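Long-range contacts in periplasmic binding protein (Veillonella parvula, PDB 4LJS), which probably captures a ligand such as a metal chelate outside the cytoplasm and hands it to an ABC transporter, as related periplasmic binding proteins do: residues A[21-26]-A[39-44]; A[183-188]-A[312-317]; A[285-290]-A[303-308]. One frame throughout, in Å; residues are numbered along the deposited sequence.

Interaction 1: residues A[21-26]-A[39-44]; sequences QPPVTI and TYTAVP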
# COMPACT_ATOMS: atom_id res chain seq x y z
N GLN A 21 -9.44 -27.49 -3.46
CA GLN A 21 -9.85 -28.33 -4.59
C GLN A 21 -10.84 -27.57 -5.44
O GLN A 21 -11.94 -27.24 -4.98
CB GLN A 21 -10.46 -29.64 -4.09
CG GLN A 21 -9.48 -30.57 -3.41
CD GLN A 21 -10.17 -31.71 -2.70
OE1 GLN A 21 -11.14 -31.51 -1.97
NE2 GLN A 21 -9.68 -32.93 -2.91
N PRO A 22 -10.47 -27.27 -6.70
CA PRO A 22 -9.23 -27.66 -7.38
C PRO A 22 -8.04 -26.82 -6.93
O PRO A 22 -8.24 -25.76 -6.33
CB PRO A 22 -9.56 -27.37 -8.84
CG PRO A 22 -10.47 -26.20 -8.78
CD PRO A 22 -11.32 -26.42 -7.56
N PRO A 23 -6.81 -27.28 -7.23
CA PRO A 23 -5.61 -26.53 -6.86
C PRO A 23 -5.61 -25.11 -7.43
O PRO A 23 -6.17 -24.87 -8.50
CB PRO A 23 -4.48 -27.34 -7.49
CG PRO A 23 -5.03 -28.73 -7.61
CD PRO A 23 -6.48 -28.55 -7.91
N VAL A 24 -5.00 -24.19 -6.70
CA VAL A 24 -4.92 -22.80 -7.12
C VAL A 24 -3.56 -22.51 -7.74
O VAL A 24 -2.52 -22.71 -7.11
CB VAL A 24 -5.17 -21.84 -5.94
CG1 VAL A 24 -4.71 -20.43 -6.28
CG2 VAL A 24 -6.63 -21.86 -5.54
N THR A 25 -3.57 -22.04 -8.98
CA THR A 25 -2.36 -21.65 -9.67
C THR A 25 -2.25 -20.13 -9.71
O THR A 25 -3.17 -19.45 -10.17
CB THR A 25 -2.33 -22.23 -11.09
OG1 THR A 25 -1.97 -23.62 -11.03
CG2 THR A 25 -1.32 -21.50 -11.95
N ILE A 26 -1.15 -19.60 -9.21
CA ILE A 26 -0.95 -18.16 -9.12
C ILE A 26 0.27 -17.74 -9.93
O ILE A 26 1.30 -18.42 -9.90
CB ILE A 26 -0.74 -17.73 -7.65
CG1 ILE A 26 -2.04 -17.92 -6.84
CG2 ILE A 26 -0.25 -16.28 -7.56
CD1 ILE A 26 -3.21 -17.11 -7.37
N THR A 39 1.73 -23.36 -7.49
CA THR A 39 0.49 -24.09 -7.30
C THR A 39 0.26 -24.40 -5.83
O THR A 39 1.14 -24.90 -5.13
CB THR A 39 0.47 -25.40 -8.12
OG1 THR A 39 0.46 -25.08 -9.51
CG2 THR A 39 -0.76 -26.21 -7.79
N TYR A 40 -0.94 -24.08 -5.36
CA TYR A 40 -1.32 -24.28 -3.97
C TYR A 40 -2.39 -25.35 -3.85
O TYR A 40 -3.47 -25.21 -4.42
CB TYR A 40 -1.84 -22.97 -3.39
CG TYR A 40 -0.84 -21.84 -3.40
CD1 TYR A 40 -0.60 -21.09 -4.55
CD2 TYR A 40 -0.14 -21.51 -2.24
CE1 TYR A 40 0.32 -20.05 -4.55
CE2 TYR A 40 0.78 -20.47 -2.24
CZ TYR A 40 1.01 -19.75 -3.39
OH TYR A 40 1.93 -18.73 -3.38
N THR A 41 -2.10 -26.43 -3.12
CA THR A 41 -3.07 -27.50 -2.92
C THR A 41 -3.79 -27.39 -1.57
O THR A 41 -4.73 -28.14 -1.29
CB THR A 41 -2.43 -28.89 -3.03
OG1 THR A 41 -1.32 -28.98 -2.12
CG2 THR A 41 -1.95 -29.15 -4.45
N ALA A 42 -3.34 -26.46 -0.73
CA ALA A 42 -3.95 -26.23 0.57
C ALA A 42 -3.65 -24.80 1.02
O ALA A 42 -2.66 -24.20 0.61
CB ALA A 42 -3.43 -27.24 1.59
N VAL A 43 -4.52 -24.26 1.87
CA VAL A 43 -4.30 -22.94 2.44
C VAL A 43 -3.04 -22.99 3.31
O VAL A 43 -2.91 -23.87 4.15
CB VAL A 43 -5.52 -22.49 3.29
CG1 VAL A 43 -5.27 -21.14 3.94
CG2 VAL A 43 -6.78 -22.45 2.44
N PRO A 44 -2.10 -22.07 3.08
CA PRO A 44 -0.86 -22.02 3.87
C PRO A 44 -1.17 -21.99 5.37
O PRO A 44 -2.16 -21.39 5.78
CB PRO A 44 -0.22 -20.70 3.45
CG PRO A 44 -0.74 -20.44 2.08
CD PRO A 44 -2.15 -21.01 2.06
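V24 and Y40 form an antiparallel hydrogen-bonded pair, with V24 N donating to Y40 O at 2.9 Å and Y40 N donating to V24 O at 2.7 Å. Both bonds are close to straight, each with an N-H...O angle of 166°. V24 O has further neighbours: T39 CA offers a CA-H...O contact at 3.3 Å, and the Y40 ring brings CD1 to 3.6 Å, the oxygen lying at the ring edge in its plane. Y40 CG stands anti to the carbonyl carbon (chi1 -61°), beside its own backbone N, the atom bonded to V24 O. Farther out on the ring, CE1 of Y40 meets CG1 of I26 at 3.9 Å as the two side chains cross obliquely.

T25 and T39 make the next pair, non-hydrogen-bonded in its backbone, and join through side chains on the other face of the hairpin, T25 OG1 lying 3.2 Å from T39 OG1. In both threonines the hydroxyl is anti to the carbonyl carbon, and either one could be the donor. T39 CG2 turns instead to the proline ring, 3.9 Å from P23 CB. Beyond this, I26 and S38 continue the backbone pairing, and the chain bends away at Q21 and P22, where the peptide bond before P22 is cis. R163 of helix 151-164 touches V24 and I26, while I164, N135 and L110 touch the side chain of Y40.

The hairpin of strands 19-29 and 34-40 thus has two chemically distinct faces. Valine, isoleucine and tyrosine lean against the body of the protein, whereas the threonine face, with T39 exposed, settles its hydroxyls partly against each other.

Interaction 2: residues A[183-188]-A[312-317]; sequences AYTVAQ and PNLYPE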
# COMPACT_ATOMS: atom_id res chain seq x y z
N ALA A 183 -15.88 5.00 -8.48
CA ALA A 183 -16.85 5.22 -9.55
C ALA A 183 -17.96 6.16 -9.11
O ALA A 183 -18.45 6.96 -9.89
CB ALA A 183 -17.43 3.91 -10.03
N TYR A 184 -18.35 6.04 -7.84
CA TYR A 184 -19.36 6.93 -7.28
C TYR A 184 -18.86 8.38 -7.34
O TYR A 184 -19.57 9.26 -7.83
CB TYR A 184 -19.66 6.53 -5.84
CG TYR A 184 -20.45 7.57 -5.07
CD1 TYR A 184 -21.82 7.67 -5.20
CD2 TYR A 184 -19.80 8.45 -4.21
CE1 TYR A 184 -22.54 8.62 -4.50
CE2 TYR A 184 -20.50 9.40 -3.51
CZ TYR A 184 -21.87 9.48 -3.65
OH TYR A 184 -22.56 10.43 -2.94
N THR A 185 -17.65 8.60 -6.84
CA THR A 185 -17.02 9.91 -6.82
C THR A 185 -16.97 10.56 -8.21
O THR A 185 -17.41 11.70 -8.39
CB THR A 185 -15.58 9.83 -6.23
OG1 THR A 185 -15.65 9.46 -4.86
CG2 THR A 185 -14.89 11.18 -6.33
N VAL A 186 -16.46 9.82 -9.19
CA VAL A 186 -16.39 10.34 -10.55
C VAL A 186 -17.78 10.67 -11.11
O VAL A 186 -17.98 11.71 -11.73
CB VAL A 186 -15.68 9.37 -11.50
CG1 VAL A 186 -15.65 9.93 -12.91
CG2 VAL A 186 -14.26 9.09 -11.00
N ALA A 187 -18.76 9.79 -10.86
CA ALA A 187 -20.10 9.99 -11.42
C ALA A 187 -20.82 11.20 -10.82
O ALA A 187 -21.52 11.92 -11.53
CB ALA A 187 -20.96 8.72 -11.25
N GLN A 188 -20.64 11.44 -9.52
CA GLN A 188 -21.34 12.53 -8.85
C GLN A 188 -20.77 13.91 -9.21
O GLN A 188 -21.41 14.93 -8.95
CB GLN A 188 -21.32 12.34 -7.34
CG GLN A 188 -21.99 11.06 -6.86
CD GLN A 188 -23.45 10.98 -7.28
OE1 GLN A 188 -24.20 11.95 -7.16
NE2 GLN A 188 -23.86 9.81 -7.78
N PRO A 312 -14.36 18.31 -1.92
CA PRO A 312 -14.85 18.72 -0.59
C PRO A 312 -16.36 18.96 -0.56
O PRO A 312 -16.98 18.82 0.50
CB PRO A 312 -14.13 20.06 -0.34
CG PRO A 312 -12.96 20.05 -1.27
CD PRO A 312 -13.41 19.29 -2.48
N ASN A 313 -16.94 19.32 -1.69
CA ASN A 313 -18.39 19.54 -1.73
C ASN A 313 -19.18 18.25 -1.71
O ASN A 313 -20.29 18.20 -1.18
CB ASN A 313 -18.78 20.39 -2.94
CG ASN A 313 -18.37 21.83 -2.79
OD1 ASN A 313 -18.39 22.38 -1.69
ND2 ASN A 313 -18.00 22.47 -3.90
N LEU A 314 -18.61 17.19 -2.28
CA LEU A 314 -19.25 15.88 -2.26
C LEU A 314 -19.07 15.24 -0.88
O LEU A 314 -19.94 14.51 -0.41
CB LEU A 314 -18.67 14.98 -3.34
CG LEU A 314 -19.32 13.60 -3.48
CD1 LEU A 314 -20.80 13.75 -3.77
CD2 LEU A 314 -18.64 12.81 -4.57
N TYR A 315 -17.94 15.51 -0.25
CA TYR A 315 -17.64 14.94 1.06
C TYR A 315 -17.45 16.03 2.13
O TYR A 315 -16.32 16.29 2.56
CB TYR A 315 -16.39 14.06 0.97
CG TYR A 315 -16.55 12.93 -0.02
CD1 TYR A 315 -17.31 11.82 0.31
CD2 TYR A 315 -15.95 12.98 -1.27
CE1 TYR A 315 -17.48 10.78 -0.59
CE2 TYR A 315 -16.11 11.94 -2.18
CZ TYR A 315 -16.87 10.84 -1.83
OH TYR A 315 -17.04 9.79 -2.70
N PRO A 316 -18.56 16.67 2.55
CA PRO A 316 -18.51 17.81 3.48
C PRO A 316 -17.94 17.44 4.85
O PRO A 316 -17.48 18.33 5.56
CB PRO A 316 -19.99 18.22 3.61
CG PRO A 316 -20.75 16.99 3.27
CD PRO A 316 -19.94 16.30 2.21
N GLU A 317 -17.97 16.17 5.19
CA GLU A 317 -17.49 15.66 6.44
C GLU A 317 -16.00 15.86 6.68
O GLU A 317 -15.53 15.74 7.76
CB GLU A 317 -17.80 14.19 6.48
CG GLU A 317 -18.10 13.63 7.84
CD GLU A 317 -19.57 13.33 8.04
OE1 GLU A 317 -19.97 12.19 7.77
OE2 GLU A 317 -20.30 14.24 8.48
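This is a surface contact between the last turns of helix 168-188 and the loop that follows helix 299-310, built from one hydroxyl pair and one leucine wedge. T185 OG1 and Y315 OH are hydrogen-bonded at 2.6 Å, the threonine oxygen sitting at the edge of the Y315 ring in its plane while the two side chains cross at about a right angle. T185 OG1 is also bonded to S181 O one turn back in the helix, so the buried threonine is gripped twice.

Y315 OH reaches the Y184 ring at its edge too, 3.4 Å from CD2 and near the ring plane, and the two tyrosines slide past each other in opposite directions. L314 lies beside them with its CG anti to the backbone N (chi1 -176°). Its two methyl groups meet the helix at different points: CD1 lies 3.8 Å from Y184 OH, whereas CD2 is 4.0 Å from T185 CA. Both branches press on Q188 CB, with CD1 at 3.9 Å. Q188 then folds back over Y184, placing its CG 3.4 Å above one face of that ring, offset toward the rim.

Outside the two segments, the Y315 ring stacks on H308 and its side chain touches S307. A phosphate ion, probably from the crystallisation liquor, lies about 4 Å from the Y184 side chain. A long helix joining two alpha/beta lobes is typical of this binding-protein family, as in FhuD and BtuF; here the segment after the final helix packs against the end of such a connector.

Interaction 3: residues A[285-290]-A[303-308]; sequences HFLPLL and IDIVSH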
# COMPACT_ATOMS: atom_id res chain seq x y z
N HIS A 285 -3.35 18.48 2.45
CA HIS A 285 -3.67 17.36 3.33
C HIS A 285 -2.57 16.31 3.36
O HIS A 285 -1.89 16.08 2.36
CB HIS A 285 -4.98 16.71 2.88
CG HIS A 285 -6.04 17.70 2.49
ND1 HIS A 285 -6.85 18.32 3.41
CD2 HIS A 285 -6.41 18.17 1.27
CE1 HIS A 285 -7.68 19.13 2.78
NE2 HIS A 285 -7.43 19.06 1.48
N PHE A 286 -2.43 15.67 4.52
CA PHE A 286 -1.49 14.57 4.69
C PHE A 286 -2.00 13.32 3.97
O PHE A 286 -3.19 13.03 4.00
CB PHE A 286 -1.30 14.26 6.17
CG PHE A 286 -0.39 15.22 6.88
CD1 PHE A 286 0.88 15.49 6.38
CD2 PHE A 286 -0.79 15.85 8.06
CE1 PHE A 286 1.73 16.36 7.04
CE2 PHE A 286 0.06 16.73 8.72
CZ PHE A 286 1.32 16.99 8.21
N LEU A 287 -1.09 12.60 3.34
CA LEU A 287 -1.42 11.34 2.68
C LEU A 287 -0.33 10.32 3.03
O LEU A 287 0.81 10.44 2.59
CB LEU A 287 -1.52 11.54 1.17
CG LEU A 287 -1.86 10.35 0.26
CD1 LEU A 287 -3.16 9.68 0.66
CD2 LEU A 287 -1.91 10.80 -1.20
N PRO A 288 -0.68 9.31 3.85
CA PRO A 288 0.34 8.35 4.29
C PRO A 288 0.89 7.53 3.13
O PRO A 288 0.14 7.01 2.30
CB PRO A 288 -0.42 7.45 5.29
CG PRO A 288 -1.87 7.69 5.02
CD PRO A 288 -1.99 9.09 4.49
N LEU A 289 2.22 7.45 3.07
CA LEU A 289 2.93 6.66 2.07
C LEU A 289 2.45 5.21 2.08
O LEU A 289 2.27 4.59 1.03
CB LEU A 289 4.44 6.72 2.33
CG LEU A 289 5.37 6.09 1.29
CD1 LEU A 289 5.13 6.69 -0.10
CD2 LEU A 289 6.83 6.26 1.69
N LEU A 290 2.21 4.67 3.28
CA LEU A 290 1.76 3.28 3.41
C LEU A 290 0.41 3.03 2.72
O LEU A 290 0.01 1.88 2.55
CB LEU A 290 1.72 2.85 4.89
CG LEU A 290 0.76 3.53 5.89
CD1 LEU A 290 -0.67 3.04 5.74
CD2 LEU A 290 1.22 3.32 7.35
N ILE A 303 -7.72 6.16 -1.16
CA ILE A 303 -8.93 6.48 -1.92
C ILE A 303 -9.78 7.50 -1.16
O ILE A 303 -10.22 8.50 -1.73
CB ILE A 303 -9.79 5.22 -2.18
CG1 ILE A 303 -9.15 4.34 -3.25
CG2 ILE A 303 -11.18 5.62 -2.66
CD1 ILE A 303 -9.80 2.97 -3.36
N ASP A 304 -10.00 7.25 0.12
CA ASP A 304 -10.78 8.15 0.97
C ASP A 304 -10.16 9.54 1.12
O ASP A 304 -10.85 10.55 0.99
CB ASP A 304 -11.02 7.53 2.35
CG ASP A 304 -12.04 6.41 2.31
OD1 ASP A 304 -12.72 6.25 1.27
OD2 ASP A 304 -12.17 5.68 3.31
N ILE A 305 -8.86 9.58 1.39
CA ILE A 305 -8.18 10.86 1.57
C ILE A 305 -8.17 11.66 0.26
O ILE A 305 -8.48 12.85 0.25
CB ILE A 305 -6.75 10.68 2.10
CG1 ILE A 305 -6.80 10.11 3.52
CG2 ILE A 305 -5.98 12.00 2.04
CD1 ILE A 305 -5.45 9.80 4.13
N VAL A 306 -7.84 11.00 -0.84
CA VAL A 306 -7.76 11.69 -2.11
C VAL A 306 -9.14 12.14 -2.63
O VAL A 306 -9.30 13.28 -3.04
CB VAL A 306 -6.99 10.86 -3.15
CG1 VAL A 306 -6.99 11.57 -4.49
CG2 VAL A 306 -5.56 10.63 -2.67
N SER A 307 -10.13 11.25 -2.56
CA SER A 307 -11.47 11.62 -3.02
C SER A 307 -12.05 12.74 -2.15
O SER A 307 -12.67 13.66 -2.67
CB SER A 307 -12.41 10.41 -3.04
OG SER A 307 -12.74 10.02 -1.71
N HIS A 308 -11.84 12.66 -0.84
CA HIS A 308 -12.36 13.67 0.07
C HIS A 308 -11.64 15.01 -0.11
O HIS A 308 -12.28 16.06 -0.04
CB HIS A 308 -12.29 13.20 1.53
CG HIS A 308 -13.33 12.17 1.87
ND1 HIS A 308 -13.66 11.12 1.04
CD2 HIS A 308 -14.12 12.03 2.97
CE1 HIS A 308 -14.60 10.38 1.60
NE2 HIS A 308 -14.90 10.92 2.77
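I305 lies over the backbone of the strand, its CG2 methyl 3.6 Å from F286 O and 3.9 Å from L287 CD1. CG2 is anti to the backbone N, and the longer branch beside it ends in CD1, which meets P288 CD tip to tip at 3.6 Å. L287 forks between two helix residues: CD1 goes to I305, and CD2 reaches V306 CG2 at 3.9 Å. An alanine in place of I305 would probably open a gap over F286 O and leave P288 CD without its methyl partner, weakening the seat of the helix on the strand.

The segment axes approach to 9.1 Å and run nearly antiparallel, at 155°. The strand is joined to strand 247-252 by backbone bonds of L287 with L250 and V252. Within the helix, I303 O accepts from S307 N and S307 OG, which come from opposite faces of its plane. S307 OG in turn receives H308 ND1 at 3.1 Å, in the plane of the imidazole, which helps set the rotation of that ring.

Strand 284-288 runs parallel to 247-252, and the chain returns over it as helix 299-310. A helix laid by aliphatic contacts on a parallel strand is the layering of an alpha/beta lobe, here the C-terminal one of a two-lobed periplasmic binding protein.

Overall arrangement
Interactions 2 and 3 share one neighbourhood, their centres 14 Å apart, and both depend on helix 299-310 or the loop just after it. Interaction 3 is the buried core contact, almost wholly aliphatic, while interaction 2 lies at the surface and turns on tyrosine and threonine hydroxyls. They touch through Y315 and helix 299-310, so the outer contact rests on the helix that the inner one seats. Interaction 1 stands apart, about 21 Å from interaction 3 between nearest atoms and across the chain's centre. Partly buried, it is a strand pairing, held chiefly by backbone hydrogen bonds in an N-terminal hairpin.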